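Local coordinates for protein glutaredoxin-glutathione complex (Polygonaceae, PDB 5KQA) that binds glutathione and, as a glutaredoxin of the thioredoxin superfamily, probably catalyses glutathione-dependent thiol-disulfide exchange, at residues 25-30 with 79-84; 37-42 with 62-67; 54-59 with 106-111. All blocks are in the same frame, centred on the assembly; numbering follows the deposited sequence.

The three contacts sample both faces of a thioredoxin-fold sheet and its edge. Contact 1 packs helices 20-35 and 75-86 on the face that carries F42; contact 3 packs helices 48-60 and 104-112 on the face that carries V41. The centres of contact 1 and contact 3 are about 23 Å apart. Contact 2 is the strand pairing between them, with its centre nearest to that of the chain. F42 lies against A30 and L82 of contact 1, whereas Y64 turns to F57 and D58 of contact 3. Main-chain hydrogen bonds hold contact 2, but the helix pairs meet through apolar side chains: mostly buried in contact 1, partly exposed in contact 3.

Contact 1 of 3, residues 25-30 with 79-84; sequences MALQKA and QAALLQ. With GSH (glutathione), chain B.
A81 presses its methyl group against the backbone of L27, where helices 20-35 and 75-86 pack across each other on one face of the thioredoxin-fold sheet of this glutaredoxin. The two segment axes come within 8.4 Å of each other at a crossing angle of -77°. So close an approach suits the small residues at the crossing: the CA atoms of L27 and A81 are 5.1 Å apart, and A81 CB lies 3.7 Å from L27 N. A26 adds a second methyl beside that of A81, so that alanine meets alanine on the buried side.

L27 reaches past this point with its longer side chain. Its CG is anti to the backbone N (chi1 -180°), and beyond it the two branches divide the work: CD1 stays near the carbonyl oxygen and CB of A81, while CD2 serves the exposed margin of the contact. Nearer the sheet, A30 CB meets L82 CD2, and both residues also rest on F42 of strand 39-43.

The side chain of Q79 sets out away from helix 20-35 and serves the glutathione pocket. Its extended chain carries NE2 to 2.8 Å from O31 of glutathione, an N-H...O angle of 162°, and NE2 also bonds R89 O while OE1 accepts from K44 NZ. An alanine here would probably leave O31 of glutathione without the Q79 NE2 donor, and K44 NZ and R89 O without their bonds to this side chain. At the exposed margin, the L27 and Q84 side chains cross at about a right angle, with Q84 OE1 3.9 Å from L27 CD2.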
loop_
_atom_site.group_PDB
_atom_site.type_symbol
_atom_site.label_atom_id
_atom_site.label_comp_id
_atom_site.label_asym_id
_atom_site.label_seq_id
_atom_site.Cartn_x
_atom_site.Cartn_y
_atom_site.Cartn_z
ATOM N N MET A 25 9.418 13.940 -6.642
ATOM C CA MET A 25 9.515 13.996 -5.183
ATOM C C MET A 25 8.509 13.064 -4.504
ATOM O O MET A 25 8.839 12.361 -3.553
ATOM C CB MET A 25 9.299 15.426 -4.695
ATOM C CG MET A 25 10.406 16.392 -5.072
ATOM S SD MET A 25 11.998 15.915 -4.364
ATOM C CE MET A 25 12.741 15.075 -5.746
ATOM N N ALA A 26 7.276 13.072 -4.993
ATOM C CA ALA A 26 6.246 12.176 -4.477
ATOM C C ALA A 26 6.616 10.692 -4.668
ATOM O O ALA A 26 6.394 9.869 -3.783
ATOM C CB ALA A 26 4.910 12.483 -5.147
ATOM N N LEU A 27 7.161 10.351 -5.830
ATOM C CA LEU A 27 7.596 8.985 -6.087
ATOM C C LEU A 27 8.707 8.583 -5.121
ATOM O O LEU A 27 8.660 7.508 -4.532
ATOM C CB LEU A 27 8.072 8.824 -7.532
ATOM C CG LEU A 27 8.550 7.414 -7.911
ATOM C CD1 LEU A 27 7.394 6.416 -7.901
ATOM C CD2 LEU A 27 9.240 7.422 -9.270
ATOM N N GLN A 28 9.709 9.446 -4.963
ATOM C CA GLN A 28 10.774 9.181 -3.996
ATOM C C GLN A 28 10.201 8.940 -2.599
ATOM O O GLN A 28 10.596 7.994 -1.918
ATOM C CB GLN A 28 11.788 10.335 -3.969
ATOM C CG GLN A 28 12.714 10.327 -5.193
ATOM C CD GLN A 28 13.731 11.465 -5.209
ATOM O OE1 GLN A 28 14.024 12.080 -4.180
ATOM N NE2 GLN A 28 14.275 11.745 -6.392
ATOM N N LYS A 29 9.256 9.783 -2.186
ATOM C CA LYS A 29 8.608 9.614 -0.891
ATOM C C LYS A 29 7.924 8.253 -0.776
ATOM O O LYS A 29 8.053 7.580 0.242
ATOM C CB LYS A 29 7.583 10.728 -0.649
ATOM C CG LYS A 29 6.723 10.490 0.583
ATOM C CD LYS A 29 5.860 11.699 0.960
ATOM C CE LYS A 29 5.122 11.454 2.297
ATOM N NZ LYS A 29 4.527 12.692 2.875
ATOM N N ALA A 30 7.177 7.863 -1.809
ATOM C CA ALA A 30 6.441 6.592 -1.802
ATOM C C ALA A 30 7.398 5.406 -1.778
ATOM O O ALA A 30 7.175 4.432 -1.060
ATOM C CB ALA A 30 5.523 6.500 -3.006
ATOM N N GLN A 79 -0.574 10.023 -5.421
ATOM C CA GLN A 79 -1.479 9.146 -6.154
ATOM C C GLN A 79 -1.066 9.086 -7.632
ATOM O O GLN A 79 -1.143 8.035 -8.266
ATOM C CB GLN A 79 -2.934 9.608 -6.006
ATOM C CG GLN A 79 -3.945 8.528 -6.407
ATOM C CD GLN A 79 -5.337 8.763 -5.833
ATOM O OE1 GLN A 79 -5.607 9.803 -5.228
ATOM N NE2 GLN A 79 -6.230 7.791 -6.024
ATOM N N ALA A 80 -0.604 10.211 -8.168
ATOM C CA ALA A 80 -0.110 10.255 -9.538
ATOM C C ALA A 80 1.149 9.405 -9.710
ATOM O O ALA A 80 1.316 8.722 -10.724
ATOM C CB ALA A 80 0.167 11.701 -9.965
ATOM N N ALA A 81 2.044 9.462 -8.733
ATOM C CA ALA A 81 3.264 8.663 -8.776
ATOM C C ALA A 81 2.948 7.164 -8.698
ATOM O O ALA A 81 3.601 6.341 -9.349
ATOM C CB ALA A 81 4.201 9.073 -7.653
ATOM N N LEU A 82 1.934 6.809 -7.914
ATOM C CA LEU A 82 1.572 5.400 -7.755
ATOM C C LEU A 82 0.951 4.872 -9.040
ATOM O O LEU A 82 1.114 3.699 -9.380
ATOM C CB LEU A 82 0.605 5.204 -6.587
ATOM C CG LEU A 82 1.144 5.382 -5.162
ATOM C CD1 LEU A 82 -0.017 5.494 -4.178
ATOM C CD2 LEU A 82 2.113 4.248 -4.730
ATOM N N LEU A 83 0.239 5.743 -9.755
ATOM C CA LEU A 83 -0.294 5.385 -11.065
ATOM C C LEU A 83 0.849 5.108 -12.040
ATOM O O LEU A 83 0.864 4.092 -12.721
ATOM C CB LEU A 83 -1.196 6.497 -11.612
ATOM C CG LEU A 83 -1.705 6.333 -13.058
ATOM C CD1 LEU A 83 -2.357 4.963 -13.301
ATOM C CD2 LEU A 83 -2.680 7.450 -13.410
ATOM N N GLN A 84 1.801 6.026 -12.119
ATOM C CA GLN A 84 2.956 5.829 -12.979
ATOM C C GLN A 84 3.696 4.530 -12.638
ATOM O O GLN A 84 4.098 3.771 -13.515
ATOM C CB GLN A 84 3.906 7.018 -12.867
ATOM C CG GLN A 84 5.236 6.811 -13.582
ATOM C CD GLN A 84 6.242 7.886 -13.244
ATOM O OE1 GLN A 84 7.241 7.634 -12.557
ATOM N NE2 GLN A 84 5.987 9.096 -13.722
HETATM N N1 GSH B . -11.327 -3.150 -6.741
HETATM C CA1 GSH B . -10.712 -2.136 -5.947
HETATM C C1 GSH B . -10.183 -2.803 -4.697
HETATM O O11 GSH B . -9.269 -2.254 -4.024
HETATM O O12 GSH B . -10.652 -3.920 -4.339
HETATM C CB1 GSH B . -11.707 -1.030 -5.621
HETATM C CG1 GSH B . -11.076 0.024 -4.717
HETATM C CD1 GSH B . -11.772 1.377 -4.843
HETATM O OE1 GSH B . -12.744 1.509 -5.565
HETATM N N2 GSH B . -11.284 2.503 -4.114
HETATM C CA2 GSH B . -11.906 3.786 -4.218
HETATM C C2 GSH B . -11.041 4.781 -4.951
HETATM O O2 GSH B . -9.824 4.772 -4.837
HETATM C CB2 GSH B . -12.073 4.424 -2.858
HETATM S SG2 GSH B . -13.475 3.773 -1.992
HETATM N N3 GSH B . -11.670 5.776 -5.743
HETATM C CA3 GSH B . -10.871 6.749 -6.404
HETATM C C3 GSH B . -10.156 7.593 -5.350
HETATM O O31 GSH B . -9.022 8.083 -5.589
HETATM O O32 GSH B . -10.680 7.813 -4.219
#

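Contact 2 of 3, residues 37-42 with 62-67; sequences NPLVVF and ARYQTI
Q65 O receives the amide of V41 at 2.8 Å from V41 N, with an almost straight N-H...O angle of 175°, and the CA-H of V40 also points at it. The pattern continues on both sides: Q65 N donates to L39 O at 2.9 Å, and I67 N donates to V41 O. Strands 39-43 and 65-68 thereby run parallel, pairing V40 with Q65, V41 with T66 and F42 with I67.

Outside the backbone, the closest apolar packing is between L39 and Y64, which lie side by side and point the same way; L39 CG is 3.4 Å from Y64 CB. The first torsion of Y64 puts CG between the backbone N and carbonyl carbon (chi1 53°), and its ring runs on toward helix 48-60, where OH bonds D58 OD1. On the other face, F42 CD1 stands 4.0 Å from I67 CB. N37 sets the flat side-chain amide across Q65: OD1 comes within 3.3 Å of Q65 CB, while ND2 is bonded to L33 O. Q65 bends at chi2 (68°), turning CD back, and NE2 donates to T66 O from above that carbonyl plane.

Two parallel neighbouring strands joined through helix 48-60, which lies against L39 and V41, form a beta-alpha-beta crossover, the N-terminal motif of the thioredoxin fold.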
loop_
_atom_site.group_PDB
_atom_site.type_symbol
_atom_site.label_atom_id
_atom_site.label_comp_id
_atom_site.label_asym_id
_atom_site.label_seq_id
_atom_site.Cartn_x
_atom_site.Cartn_y
_atom_site.Cartn_z
ATOM N N ASN A 37 9.162 -0.242 5.143
ATOM C CA ASN A 37 8.053 -0.936 5.788
ATOM C C ASN A 37 7.800 -2.264 5.121
ATOM O O ASN A 37 7.631 -2.317 3.909
ATOM C CB ASN A 37 6.779 -0.096 5.747
ATOM C CG ASN A 37 6.843 1.093 6.664
ATOM O OD1 ASN A 37 6.622 0.969 7.859
ATOM N ND2 ASN A 37 7.139 2.261 6.105
ATOM N N PRO A 38 7.800 -3.352 5.902
ATOM C CA PRO A 38 7.497 -4.652 5.300
ATOM C C PRO A 38 6.144 -4.625 4.582
ATOM O O PRO A 38 6.020 -5.111 3.464
ATOM C CB PRO A 38 7.488 -5.600 6.503
ATOM C CG PRO A 38 8.421 -4.946 7.488
ATOM C CD PRO A 38 8.234 -3.466 7.308
ATOM N N LEU A 39 5.152 -4.018 5.214
ATOM C CA LEU A 39 3.819 -3.906 4.634
ATOM C C LEU A 39 3.351 -2.440 4.625
ATOM O O LEU A 39 3.333 -1.777 5.665
ATOM C CB LEU A 39 2.836 -4.784 5.417
ATOM C CG LEU A 39 1.341 -4.637 5.126
ATOM C CD1 LEU A 39 1.057 -4.891 3.638
ATOM C CD2 LEU A 39 0.517 -5.564 6.012
ATOM N N VAL A 40 2.988 -1.935 3.453
ATOM C CA VAL A 40 2.494 -0.565 3.340
ATOM C C VAL A 40 1.121 -0.562 2.699
ATOM O O VAL A 40 0.890 -1.235 1.691
ATOM C CB VAL A 40 3.417 0.354 2.493
ATOM C CG1 VAL A 40 2.853 1.786 2.455
ATOM C CG2 VAL A 40 4.845 0.352 3.025
ATOM N N VAL A 41 0.217 0.220 3.273
ATOM C CA VAL A 41 -1.103 0.388 2.697
ATOM C C VAL A 41 -1.332 1.850 2.339
ATOM O O VAL A 41 -1.666 2.646 3.208
ATOM C CB VAL A 41 -2.205 -0.085 3.657
ATOM C CG1 VAL A 41 -3.559 0.069 2.996
ATOM C CG2 VAL A 41 -1.977 -1.549 4.056
ATOM N N PHE A 42 -1.147 2.214 1.067
ATOM C CA PHE A 42 -1.514 3.562 0.645
ATOM C C PHE A 42 -3.031 3.609 0.605
ATOM O O PHE A 42 -3.673 2.797 -0.040
ATOM C CB PHE A 42 -0.903 3.945 -0.697
ATOM C CG PHE A 42 0.590 4.071 -0.660
ATOM C CD1 PHE A 42 1.193 5.234 -0.191
ATOM C CD2 PHE A 42 1.395 3.023 -1.078
ATOM C CE1 PHE A 42 2.579 5.355 -0.149
ATOM C CE2 PHE A 42 2.788 3.135 -1.047
ATOM C CZ PHE A 42 3.378 4.307 -0.575
ATOM N N ALA A 62 -0.631 -8.951 11.299
ATOM C CA ALA A 62 0.416 -8.323 10.504
ATOM C C ALA A 62 0.501 -6.833 10.811
ATOM O O ALA A 62 -0.516 -6.156 10.921
ATOM C CB ALA A 62 0.162 -8.554 9.012
ATOM N N ARG A 63 1.712 -6.311 10.951
ATOM C CA ARG A 63 1.829 -4.875 11.155
ATOM C C ARG A 63 2.068 -4.171 9.825
ATOM O O ARG A 63 2.851 -4.622 8.983
ATOM C CB ARG A 63 2.933 -4.539 12.160
ATOM C CG ARG A 63 4.346 -4.605 11.635
ATOM C CD ARG A 63 5.300 -4.103 12.713
ATOM N NE ARG A 63 5.009 -4.723 14.006
ATOM C CZ ARG A 63 5.349 -4.206 15.183
ATOM N NH1 ARG A 63 5.996 -3.047 15.245
ATOM N NH2 ARG A 63 5.035 -4.848 16.304
ATOM N N TYR A 64 1.358 -3.069 9.636
ATOM C CA TYR A 64 1.446 -2.315 8.408
ATOM C C TYR A 64 1.580 -0.836 8.701
ATOM O O TYR A 64 1.183 -0.357 9.764
ATOM C CB TYR A 64 0.217 -2.568 7.537
ATOM C CG TYR A 64 -1.076 -2.340 8.261
ATOM C CD1 TYR A 64 -1.689 -3.373 8.955
ATOM C CD2 TYR A 64 -1.676 -1.089 8.276
ATOM C CE1 TYR A 64 -2.871 -3.178 9.636
ATOM C CE2 TYR A 64 -2.862 -0.883 8.959
ATOM C CZ TYR A 64 -3.458 -1.940 9.629
ATOM O OH TYR A 64 -4.637 -1.758 10.319
ATOM N N GLN A 65 2.165 -0.128 7.749
ATOM C CA GLN A 65 2.158 1.318 7.754
ATOM C C GLN A 65 1.023 1.785 6.857
ATOM O O GLN A 65 0.998 1.483 5.659
ATOM C CB GLN A 65 3.502 1.877 7.264
ATOM C CG GLN A 65 3.535 3.392 7.176
ATOM C CD GLN A 65 3.473 4.010 8.536
ATOM O OE1 GLN A 65 4.379 3.816 9.341
ATOM N NE2 GLN A 65 2.392 4.747 8.821
ATOM N N THR A 66 0.071 2.498 7.445
ATOM C CA THR A 66 -0.963 3.172 6.680
ATOM C C THR A 66 -0.509 4.574 6.303
ATOM O O THR A 66 0.057 5.303 7.130
ATOM C CB THR A 66 -2.274 3.287 7.467
ATOM O OG1 THR A 66 -2.775 1.984 7.747
ATOM C CG2 THR A 66 -3.304 4.061 6.665
ATOM N N ILE A 67 -0.779 4.958 5.062
ATOM C CA ILE A 67 -0.504 6.310 4.612
ATOM C C ILE A 67 -1.780 6.845 3.977
ATOM O O ILE A 67 -2.194 6.394 2.913
ATOM C CB ILE A 67 0.668 6.368 3.600
ATOM C CG1 ILE A 67 1.971 5.843 4.231
ATOM C CG2 ILE A 67 0.866 7.795 3.096
ATOM C CD1 ILE A 67 2.586 6.803 5.281
HETATM O O HOH W 1 5.022 -3.753 8.177
#

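Contact 3 of 3, residues 54-59 with 106-111; sequences KKLFDQ and SVMEKH
L56 is the central side chain between helices 48-60 and 104-112, which lie on one face of the thioredoxin-fold sheet with their segment axes 11.4 Å apart. At that separation the backbones do not meet; side chains bridge the gap, and the N-to-C directions differ by 32°.

Apolar packing accounts for most of the contact. L56 has CG anti to the backbone N (chi1 176°), and its CD2 branch approaches V107 CG1 at 3.5 Å. The same branch touches M108: M108 SD lies 4.1 Å from L56 CD2. Here the side chains run past each other head to tail, M108 bending at chi2 so that its end comes nearer to L56 than its first bond would suggest. F57 meets V107 differently, tip to tip, with F57 CZ 3.9 Å from V107 CG1. V107 CG1 is therefore shared by a leucine and an aromatic ring. This buried end faces the sheet, since V94 of strand 93-96 touches both F57 and V107; L116 of helix 116-122 also packs against L56, V107 and H111.

A CH-pi interaction supplies the second kind of contact, at the solvent-exposed margin. The other branch of L56, CD1, stands over one face of the H111 imidazole, 4.0 Å from its centroid and displaced toward the rim; the nearest ring atom is H111 CD2, 3.8 Å from L56 CD1.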
loop_
_atom_site.group_PDB
_atom_site.type_symbol
_atom_site.label_atom_id
_atom_site.label_comp_id
_atom_site.label_asym_id
_atom_site.label_seq_id
_atom_site.Cartn_x
_atom_site.Cartn_y
_atom_site.Cartn_z
ATOM N N LYS A 54 -7.289 -3.304 5.892
ATOM C CA LYS A 54 -6.691 -3.064 7.202
ATOM C C LYS A 54 -7.229 -4.054 8.235
ATOM O O LYS A 54 -6.478 -4.586 9.058
ATOM C CB LYS A 54 -6.955 -1.632 7.682
ATOM C CG LYS A 54 -6.231 -0.544 6.914
ATOM C CD LYS A 54 -6.823 0.817 7.276
ATOM C CE LYS A 54 -6.356 1.901 6.340
ATOM N NZ LYS A 54 -7.024 3.219 6.618
ATOM N N LYS A 55 -8.537 -4.276 8.205
ATOM C CA LYS A 55 -9.166 -5.231 9.113
ATOM C C LYS A 55 -8.602 -6.648 8.916
ATOM O O LYS A 55 -8.327 -7.357 9.886
ATOM C CB LYS A 55 -10.682 -5.219 8.905
ATOM C CG LYS A 55 -11.484 -5.942 9.969
ATOM C CD LYS A 55 -12.968 -5.618 9.814
ATOM C CE LYS A 55 -13.813 -6.218 10.931
ATOM N NZ LYS A 55 -13.850 -7.710 10.885
ATOM N N LEU A 56 -8.430 -7.057 7.660
ATOM C CA LEU A 56 -7.811 -8.350 7.352
ATOM C C LEU A 56 -6.409 -8.454 7.945
ATOM O O LEU A 56 -6.082 -9.431 8.614
ATOM C CB LEU A 56 -7.739 -8.578 5.837
ATOM C CG LEU A 56 -7.014 -9.870 5.417
ATOM C CD1 LEU A 56 -7.892 -11.083 5.634
ATOM C CD2 LEU A 56 -6.528 -9.819 3.991
ATOM N N PHE A 57 -5.575 -7.452 7.683
ATOM C CA PHE A 57 -4.215 -7.446 8.212
ATOM C C PHE A 57 -4.208 -7.437 9.738
ATOM O O PHE A 57 -3.362 -8.084 10.350
ATOM C CB PHE A 57 -3.426 -6.245 7.676
ATOM C CG PHE A 57 -3.105 -6.344 6.226
ATOM C CD1 PHE A 57 -2.706 -7.555 5.677
ATOM C CD2 PHE A 57 -3.212 -5.240 5.402
ATOM C CE1 PHE A 57 -2.411 -7.662 4.335
ATOM C CE2 PHE A 57 -2.923 -5.342 4.054
ATOM C CZ PHE A 57 -2.519 -6.553 3.522
ATOM N N ASP A 58 -5.139 -6.706 10.351
ATOM C CA ASP A 58 -5.266 -6.713 11.812
ATOM C C ASP A 58 -5.462 -8.140 12.325
ATOM O O ASP A 58 -4.754 -8.602 13.229
ATOM C CB ASP A 58 -6.443 -5.838 12.280
ATOM C CG ASP A 58 -6.201 -4.343 12.064
ATOM O OD1 ASP A 58 -5.032 -3.907 12.028
ATOM O OD2 ASP A 58 -7.197 -3.597 11.938
ATOM N N GLN A 59 -6.427 -8.835 11.729
ATOM C CA GLN A 59 -6.809 -10.177 12.159
ATOM C C GLN A 59 -5.706 -11.211 11.881
ATOM O O GLN A 59 -5.571 -12.205 12.603
ATOM C CB GLN A 59 -8.126 -10.570 11.483
ATOM C CG GLN A 59 -9.293 -9.671 11.908
ATOM C CD GLN A 59 -10.595 -9.989 11.197
ATOM O OE1 GLN A 59 -10.598 -10.425 10.047
ATOM N NE2 GLN A 59 -11.711 -9.771 11.883
ATOM N N SER A 106 -7.038 -7.781 -4.856
ATOM C CA SER A 106 -5.753 -8.457 -5.034
ATOM C C SER A 106 -5.269 -9.112 -3.746
ATOM O O SER A 106 -4.747 -10.227 -3.765
ATOM C CB SER A 106 -4.696 -7.472 -5.534
ATOM O OG SER A 106 -5.125 -6.831 -6.723
ATOM N N VAL A 107 -5.435 -8.409 -2.627
ATOM C CA VAL A 107 -5.020 -8.935 -1.334
ATOM C C VAL A 107 -5.905 -10.111 -0.947
ATOM O O VAL A 107 -5.420 -11.141 -0.471
ATOM C CB VAL A 107 -5.074 -7.853 -0.223
ATOM C CG1 VAL A 107 -4.918 -8.495 1.151
ATOM C CG2 VAL A 107 -4.000 -6.773 -0.466
ATOM N N MET A 108 -7.206 -9.950 -1.154
ATOM C CA MET A 108 -8.155 -11.029 -0.899
ATOM C C MET A 108 -7.844 -12.259 -1.761
ATOM O O MET A 108 -7.976 -13.397 -1.304
ATOM C CB MET A 108 -9.590 -10.551 -1.148
ATOM C CG MET A 108 -10.070 -9.487 -0.178
ATOM S SD MET A 108 -9.796 -9.976 1.535
ATOM C CE MET A 108 -10.100 -8.428 2.390
ATOM N N GLU A 109 -7.441 -12.034 -3.003
ATOM C CA GLU A 109 -7.026 -13.136 -3.880
ATOM C C GLU A 109 -5.849 -13.924 -3.294
ATOM O O GLU A 109 -5.848 -15.157 -3.315
ATOM C CB GLU A 109 -6.660 -12.606 -5.272
ATOM C CG GLU A 109 -6.021 -13.627 -6.189
ATOM C CD GLU A 109 -5.254 -12.984 -7.354
ATOM O OE1 GLU A 109 -5.629 -11.861 -7.774
ATOM O OE2 GLU A 109 -4.269 -13.602 -7.843
ATOM N N LYS A 110 -4.850 -13.217 -2.772
ATOM C CA LYS A 110 -3.687 -13.874 -2.174
ATOM C C LYS A 110 -4.039 -14.593 -0.874
ATOM O O LYS A 110 -3.441 -15.609 -0.534
ATOM C CB LYS A 110 -2.574 -12.853 -1.911
ATOM C CG LYS A 110 -2.141 -12.061 -3.144
ATOM C CD LYS A 110 -1.242 -12.879 -4.068
ATOM C CE LYS A 110 -0.684 -12.012 -5.202
ATOM N NZ LYS A 110 0.468 -12.642 -5.926
ATOM N N HIS A 111 -4.997 -14.051 -0.136
ATOM C CA HIS A 111 -5.443 -14.686 1.095
ATOM C C HIS A 111 -6.161 -15.988 0.738
ATOM O O HIS A 111 -5.989 -17.019 1.386
ATOM C CB HIS A 111 -6.354 -13.746 1.867
ATOM C CG HIS A 111 -6.822 -14.286 3.188
ATOM N ND1 HIS A 111 -5.963 -14.842 4.114
ATOM C CD2 HIS A 111 -8.054 -14.328 3.739
ATOM C CE1 HIS A 111 -6.653 -15.203 5.181
ATOM N NE2 HIS A 111 -7.920 -14.896 4.986
#